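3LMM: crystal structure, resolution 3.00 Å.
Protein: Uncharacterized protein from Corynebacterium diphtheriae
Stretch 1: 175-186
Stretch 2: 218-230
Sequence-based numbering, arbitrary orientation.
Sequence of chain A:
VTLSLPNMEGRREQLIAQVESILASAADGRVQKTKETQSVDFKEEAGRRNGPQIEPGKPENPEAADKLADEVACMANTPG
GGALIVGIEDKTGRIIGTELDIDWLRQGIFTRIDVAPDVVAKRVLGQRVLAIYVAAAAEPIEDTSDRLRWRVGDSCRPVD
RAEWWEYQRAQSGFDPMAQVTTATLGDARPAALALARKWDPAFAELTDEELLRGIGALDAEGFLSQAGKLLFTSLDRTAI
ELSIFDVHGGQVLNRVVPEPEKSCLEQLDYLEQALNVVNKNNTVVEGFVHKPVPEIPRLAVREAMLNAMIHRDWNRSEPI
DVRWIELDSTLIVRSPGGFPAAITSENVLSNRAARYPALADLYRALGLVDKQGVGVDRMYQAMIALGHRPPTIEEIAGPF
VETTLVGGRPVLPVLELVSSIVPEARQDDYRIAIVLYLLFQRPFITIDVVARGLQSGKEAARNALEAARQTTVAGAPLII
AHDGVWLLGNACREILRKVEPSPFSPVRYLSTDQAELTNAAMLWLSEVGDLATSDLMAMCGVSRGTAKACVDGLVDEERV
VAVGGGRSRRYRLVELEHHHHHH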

# COMPACT_ATOMS: atom_id res chain seq x y z
N ASP A 175 -6.94 6.72 17.59
CA ASP A 175 -6.12 5.61 17.11
C ASP A 175 -5.66 4.86 18.33
O ASP A 175 -4.65 5.21 18.94
N PRO A 176 -6.38 3.80 18.68
CA PRO A 176 -6.02 3.01 19.86
C PRO A 176 -4.53 2.68 20.00
O PRO A 176 -3.97 2.77 21.09
N MSE A 177 -3.90 2.32 18.89
CA MSE A 177 -2.50 1.93 18.90
C MSE A 177 -1.56 3.13 19.02
O MSE A 177 -0.34 2.97 19.09
N ALA A 178 -2.14 4.33 19.07
CA ALA A 178 -1.37 5.57 19.19
C ALA A 178 -1.53 6.21 20.56
O ALA A 178 -0.85 7.18 20.87
N GLN A 179 -2.43 5.66 21.36
CA GLN A 179 -2.70 6.18 22.70
C GLN A 179 -1.48 6.13 23.61
O GLN A 179 -0.62 5.28 23.43
N VAL A 180 -1.42 7.03 24.59
CA VAL A 180 -0.29 7.05 25.52
C VAL A 180 -0.38 5.94 26.53
O VAL A 180 -1.47 5.58 26.97
N THR A 181 0.78 5.37 26.89
CA THR A 181 0.85 4.30 27.88
C THR A 181 1.76 4.78 29.01
O THR A 181 2.28 5.91 28.97
N THR A 182 1.97 3.92 30.00
CA THR A 182 2.81 4.24 31.15
C THR A 182 4.25 3.80 30.95
O THR A 182 5.09 3.97 31.85
N ALA A 183 4.52 3.24 29.78
CA ALA A 183 5.85 2.74 29.42
C ALA A 183 6.75 3.90 29.06
O ALA A 183 6.34 4.82 28.35
N THR A 184 7.97 3.84 29.56
CA THR A 184 8.97 4.88 29.34
C THR A 184 10.21 4.34 28.60
O THR A 184 10.31 3.14 28.33
N LEU A 185 11.14 5.23 28.26
CA LEU A 185 12.35 4.84 27.55
C LEU A 185 13.07 3.68 28.24
O LEU A 185 13.68 2.83 27.59
N GLY A 186 12.98 3.65 29.57
CA GLY A 186 13.64 2.60 30.33
C GLY A 186 13.04 1.22 30.12
O GLY A 186 13.62 0.22 30.54
N LEU A 218 7.87 7.69 20.94
CA LEU A 218 8.14 8.38 22.19
C LEU A 218 7.46 9.73 22.26
O LEU A 218 7.59 10.56 21.35
N ASP A 219 6.73 9.92 23.35
CA ASP A 219 5.96 11.13 23.67
C ASP A 219 6.86 12.35 23.84
O ASP A 219 7.99 12.40 23.38
N ALA A 220 6.33 13.33 24.53
CA ALA A 220 7.09 14.52 24.80
C ALA A 220 7.32 14.50 26.29
O ALA A 220 8.16 15.22 26.81
N GLU A 221 6.56 13.66 26.99
CA GLU A 221 6.70 13.52 28.43
C GLU A 221 7.64 12.35 28.67
O GLU A 221 8.07 12.11 29.80
N GLY A 222 7.92 11.61 27.61
CA GLY A 222 8.82 10.47 27.70
C GLY A 222 8.08 9.15 27.77
O GLY A 222 8.61 8.15 28.25
N PHE A 223 6.84 9.15 27.28
CA PHE A 223 6.03 7.94 27.29
C PHE A 223 5.95 7.29 25.91
O PHE A 223 6.01 7.97 24.90
N LEU A 224 5.83 5.97 25.87
CA LEU A 224 5.73 5.28 24.59
C LEU A 224 4.27 5.12 24.24
O LEU A 224 3.42 4.99 25.12
N SER A 225 3.97 5.13 22.95
CA SER A 225 2.59 4.94 22.53
C SER A 225 2.32 3.47 22.66
O SER A 225 3.20 2.68 23.02
N GLN A 226 1.10 3.09 22.33
CA GLN A 226 0.72 1.69 22.41
C GLN A 226 1.48 0.88 21.34
O GLN A 226 1.86 -0.27 21.58
N ALA A 227 1.70 1.48 20.18
CA ALA A 227 2.43 0.79 19.12
C ALA A 227 3.92 0.75 19.44
O ALA A 227 4.64 -0.17 19.04
N GLY A 228 4.39 1.76 20.16
CA GLY A 228 5.79 1.83 20.52
C GLY A 228 6.08 0.83 21.61
O GLY A 228 7.14 0.21 21.62
N LYS A 229 5.15 0.69 22.55
CA LYS A 229 5.32 -0.24 23.65
C LYS A 229 5.28 -1.67 23.11
O LYS A 229 6.10 -2.52 23.48
N LEU A 230 4.35 -1.93 22.20
CA LEU A 230 4.18 -3.24 21.62
C LEU A 230 5.41 -3.68 20.83
O LEU A 230 5.75 -4.86 20.79

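Packing of stretch 175-186 against stretch 218-230, which together bury 795 Å². Polar contacts centre on Leu224. Leu224 N donates to Ala183 O (2.8 Å), and Leu224 O accepts from both Thr181 N (3.2 Å) and Thr181 OG1 (2.8 Å). Thr181 points toward the second stretch with chi1 p, which places Thr181 OG1 to donate to that carbonyl while accepting from Ala183 N (3.1 Å); the one hydroxyl thus braces the corner at Thr182 and ties it to Leu224. Two weak bonds join the 3-10 segment and the residue after it to the start of the helix: Ala227 N to Met177 O (2.8 Å) and Gln226 N to Gln179 O (3.0 Å). Ser225, chi1 p, caps this helix, its OG accepting from Gly228 N (3.1 Å). Water 1 bridges the far end, accepting from Leu185 N (2.9 Å) and donating to Gly222 O (3.1 Å), where the direct gap between these two atoms is 3.9 Å.

Apolar contacts form three patches. Selenomethionine Met177 (t, p, p) is buried, its CA-to-CB bond running sideways to the second stretch: its CG lies 3.4 Å from Ala227 CB, and its SE reaches 3.9 Å from Gln226 CG. Val180 (t) sets CG1 3.6 Å from Phe223 CB. Ala183 CB meets Leu224 CD1 at 4.0 Å, Leu224 being m, t.

Further contacts are mixed in character. Val180 CG2 lies 3.5 Å from Asp219 OD1. Phe223, chi1 m, brings its ring CD1 to 3.0 Å from Thr181 O and CE1 to 4.1 Å from Thr184 CG2, with Thr182 C at the ring edge. Gln226 (t, p) points toward the first stretch, its OE1 3.4 Å from Thr181 CG2. Lys229 also starts toward it, with CD 4.2 Å from Ala183 CB, but its end leads away.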

# COMPACT_ATOMS: atom_id res chain seq x y z
CB ASP A 175 -4.90 6.10 16.33
CG ASP A 175 -5.24 6.51 14.92
OD1 ASP A 175 -6.23 5.97 14.37
OD2 ASP A 175 -4.51 7.36 14.35
CB PRO A 176 -6.91 1.78 19.73
CG PRO A 176 -7.19 1.70 18.26
CD PRO A 176 -7.40 3.11 17.87
CB MSE A 177 -2.20 1.13 17.64
CG MSE A 177 -0.97 0.26 17.74
SE MSE A 177 -1.07 -1.07 19.14
CE MSE A 177 -2.19 -2.36 18.25
CB ALA A 178 -1.81 6.56 18.10
CB GLN A 179 -3.85 5.41 23.34
CG GLN A 179 -4.23 5.90 24.71
CD GLN A 179 -5.27 5.02 25.38
OE1 GLN A 179 -6.45 5.07 25.03
NE2 GLN A 179 -4.82 4.19 26.32
CB VAL A 180 -0.19 8.38 26.30
CG1 VAL A 180 1.03 8.36 27.21
CG2 VAL A 180 -0.08 9.56 25.33
CB THR A 181 1.47 3.02 27.31
OG1 THR A 181 2.88 3.20 27.15
CG2 THR A 181 0.85 2.68 25.96
CB THR A 182 2.28 3.57 32.39
OG1 THR A 182 2.18 2.16 32.16
CG2 THR A 182 0.92 4.12 32.74
CB ALA A 183 5.75 1.79 28.26
CB THR A 184 9.40 5.50 30.69
OG1 THR A 184 9.73 4.45 31.61
CG2 THR A 184 8.26 6.30 31.27
CB LEU A 185 13.30 6.04 27.44
CG LEU A 185 14.72 5.77 26.92
CD1 LEU A 185 14.93 6.46 25.59
CD2 LEU A 185 15.74 6.27 27.94
CB LEU A 218 9.66 8.53 22.36
CG LEU A 218 10.18 8.66 23.79
CD1 LEU A 218 9.96 10.05 24.31
CD2 LEU A 218 9.46 7.65 24.65
CB ASP A 219 5.20 10.92 24.98
CG ASP A 219 3.73 11.24 24.87
OD1 ASP A 219 3.03 11.17 25.90
OD2 ASP A 219 3.29 11.54 23.74
CB ALA A 220 6.31 15.75 24.40
CB GLU A 221 5.37 13.22 29.11
CG GLU A 221 4.68 14.43 29.71
CD GLU A 221 4.03 15.30 28.66
OE1 GLU A 221 3.18 14.77 27.90
OE2 GLU A 221 4.35 16.51 28.59
CB PHE A 223 4.62 8.27 27.80
CG PHE A 223 4.57 8.54 29.28
CD1 PHE A 223 4.49 7.48 30.18
CD2 PHE A 223 4.62 9.83 29.77
CE1 PHE A 223 4.47 7.72 31.54
CE2 PHE A 223 4.60 10.08 31.14
CZ PHE A 223 4.53 9.01 32.03
CB LEU A 224 6.36 3.90 24.68
CG LEU A 224 7.86 3.80 24.93
CD1 LEU A 224 8.22 2.35 25.14
CD2 LEU A 224 8.61 4.39 23.75
CB SER A 225 2.39 5.37 21.08
OG SER A 225 3.20 4.62 20.19
CB GLN A 226 -0.80 1.57 22.22
CG GLN A 226 -1.41 0.28 22.74
CD GLN A 226 -1.32 0.15 24.24
OE1 GLN A 226 -1.86 0.97 24.98
NE2 GLN A 226 -0.63 -0.89 24.71
CB ALA A 227 2.22 1.47 17.78
CB LYS A 229 4.19 -0.05 24.68
CG LYS A 229 4.03 -1.17 25.73
CD LYS A 229 2.88 -0.85 26.68
CE LYS A 229 2.60 -1.96 27.71
NZ LYS A 229 1.82 -3.14 27.20
CB LEU A 230 2.94 -3.23 20.72
CG LEU A 230 2.22 -4.51 20.28
CD1 LEU A 230 2.41 -4.72 18.80
CD2 LEU A 230 2.72 -5.70 21.06
O HOH W 1 11.41 7.75 29.63